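Side-chain contact in protein angel homolog 2 (Homo sapiens, PDB 6RW0), which acts as a 2',3'-cyclic phosphatase of the CCR4/nocturin family and probably binds the 3'-untranslated regions of mRNA: residues A[172-177]-A[218-223]. Numbering follows the deposited sequence. Where two conformers were deposited one is given.
Sequences GLVLLL and SSVAHQ. With K (potassium ion), chain C.
Val220 meets Val174 and Leu176 through aliphatic groups, and the imidazole of His222 stands apart from this contact, with a water in its plane at the ring edge. The water O is hydrogen-bonded to His222 ND1 at 2.8 Å and also coordinates the potassium ion. Ser219 grips the same ion twice, through its carbonyl O at 2.7 Å and its OG at 3.0 Å. Through the water, the ion connects Ser219 with His222.

Val220 CG1 does most of the touching, against the strand. It is turned anti to its own backbone N (chi1 173°) and reaches Val174 CG1 at 4.0 Å and Leu176 CB at 3.9 Å. The two valines pass each other in opposite directions. In the two-sheet sandwich of this DNase I-like fold, helix 203-220 packs on the outer face of the sheet holding strand 171-179. Leu173, Leu175 and Leu177 touch strand 137-144 of the second sheet with their side chains. With chi1 at -169° and chi2 at 67°, the Leu176 fork lies beside the Val220 carbonyl, CD1 and CD2 each 4.0 Å from Val220 O. Val174 also touches Cys190 and Ala192 of strand 189-195, and Asn154 touches Val220.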
loop_
_atom_site.group_PDB
_atom_site.type_symbol
_atom_site.label_atom_id
_atom_site.label_comp_id
_atom_site.label_asym_id
_atom_site.label_seq_id
_atom_site.Cartn_x
_atom_site.Cartn_y
_atom_site.Cartn_z
ATOM N N GLY A 172 -1.114 9.294 3.318
ATOM C CA GLY A 172 -0.750 8.802 2.006
ATOM C C GLY A 172 0.160 9.801 1.321
ATOM O O GLY A 172 0.386 10.909 1.818
ATOM N N LEU A 173 0.664 9.404 0.157
ATOM C CA LEU A 173 1.570 10.254 -0.606
ATOM C C LEU A 173 1.394 9.918 -2.076
ATOM O O LEU A 173 1.304 8.739 -2.432
ATOM C CB LEU A 173 3.024 10.047 -0.180
ATOM C CG LEU A 173 4.055 10.961 -0.837
ATOM C CD1 LEU A 173 3.830 12.417 -0.546
ATOM C CD2 LEU A 173 5.447 10.525 -0.356
ATOM N N VAL A 174 1.305 10.948 -2.914
ATOM C CA VAL A 174 1.109 10.784 -4.352
ATOM C C VAL A 174 2.164 11.619 -5.058
ATOM O O VAL A 174 2.265 12.829 -4.819
ATOM C CB VAL A 174 -0.302 11.211 -4.795
ATOM C CG1 VAL A 174 -0.475 10.990 -6.285
ATOM C CG2 VAL A 174 -1.365 10.449 -3.992
ATOM N N LEU A 175 2.965 10.986 -5.908
ATOM C CA LEU A 175 3.922 11.708 -6.729
ATOM C C LEU A 175 3.462 11.665 -8.177
ATOM O O LEU A 175 2.862 10.684 -8.626
ATOM C CB LEU A 175 5.331 11.106 -6.659
ATOM C CG LEU A 175 6.015 10.965 -5.301
ATOM C CD1 LEU A 175 7.506 10.645 -5.480
ATOM C CD2 LEU A 175 5.841 12.166 -4.403
ATOM N N LEU A 176 3.759 12.724 -8.912
ATOM C CA LEU A 176 3.603 12.722 -10.356
ATOM C C LEU A 176 5.006 12.764 -10.946
ATOM O O LEU A 176 5.781 13.673 -10.629
ATOM C CB LEU A 176 2.763 13.902 -10.820
ATOM C CG LEU A 176 2.347 13.778 -12.286
ATOM C CD1 LEU A 176 1.382 12.625 -12.560
ATOM C CD2 LEU A 176 1.729 15.092 -12.743
ATOM N N LEU A 177 5.330 11.747 -11.732
ATOM C CA LEU A 177 6.689 11.536 -12.272
ATOM C C LEU A 177 6.690 11.611 -13.796
ATOM O O LEU A 177 5.765 11.151 -14.382
ATOM C CB LEU A 177 7.200 10.156 -11.853
ATOM C CG LEU A 177 7.249 9.864 -10.361
ATOM C CD1 LEU A 177 7.775 8.465 -10.131
ATOM C CD2 LEU A 177 8.113 10.865 -9.625
ATOM N N SER A 218 -7.220 11.292 -8.240
ATOM C CA SER A 218 -8.049 11.820 -9.315
ATOM C C SER A 218 -7.634 13.228 -9.707
ATOM O O SER A 218 -7.728 13.599 -10.885
ATOM C CB SER A 218 -9.510 11.817 -8.895
ATOM O OG SER A 218 -10.277 12.511 -9.852
ATOM N N SER A 219 -7.175 14.028 -8.755
ATOM C CA SER A 219 -6.743 15.375 -9.092
ATOM C C SER A 219 -5.355 15.379 -9.721
ATOM O O SER A 219 -5.115 16.104 -10.699
ATOM C CB SER A 219 -6.775 16.241 -7.841
ATOM O OG SER A 219 -6.530 17.581 -8.197
ATOM N N VAL A 220 -4.430 14.592 -9.174
ATOM C CA VAL A 220 -3.048 14.627 -9.643
ATOM C C VAL A 220 -2.906 13.968 -11.009
ATOM O O VAL A 220 -2.148 14.447 -11.859
ATOM C CB VAL A 220 -2.142 13.969 -8.589
ATOM C CG1 VAL A 220 -0.721 13.824 -9.116
ATOM C CG2 VAL A 220 -2.167 14.757 -7.297
ATOM N N ALA A 221 -3.605 12.844 -11.237
ATOM C CA ALA A 221 -3.466 12.076 -12.475
ATOM C C ALA A 221 -4.297 12.631 -13.628
ATOM O O ALA A 221 -4.149 12.171 -14.766
ATOM C CB ALA A 221 -3.852 10.610 -12.250
ATOM N N HIS A 222 -5.155 13.605 -13.374
ATOM C CA HIS A 222 -5.950 14.199 -14.438
ATOM C C HIS A 222 -5.064 14.868 -15.482
ATOM O O HIS A 222 -4.131 15.607 -15.153
ATOM C CB HIS A 222 -6.897 15.214 -13.796
ATOM C CG HIS A 222 -7.703 16.015 -14.770
ATOM N ND1 HIS A 222 -7.437 17.339 -15.032
ATOM C CD2 HIS A 222 -8.788 15.690 -15.509
ATOM C CE1 HIS A 222 -8.312 17.793 -15.915
ATOM N NE2 HIS A 222 -9.144 16.813 -16.216
ATOM N N GLN A 223 -5.386 14.613 -16.750
ATOM C CA GLN A 223 -4.661 15.137 -17.895
ATOM C C GLN A 223 -5.512 16.144 -18.656
ATOM O O GLN A 223 -6.739 16.175 -18.534
ATOM C CB GLN A 223 -4.294 14.012 -18.866
ATOM C CG GLN A 223 -3.315 12.999 -18.298
ATOM C CD GLN A 223 -3.038 11.866 -19.264
ATOM O OE1 GLN A 223 -3.951 11.297 -19.865
ATOM N NE2 GLN A 223 -1.771 11.543 -19.427
HETATM K K K C . -6.474 18.389 -11.051
HETATM O O HOH W 1 -5.676 18.980 -13.572
#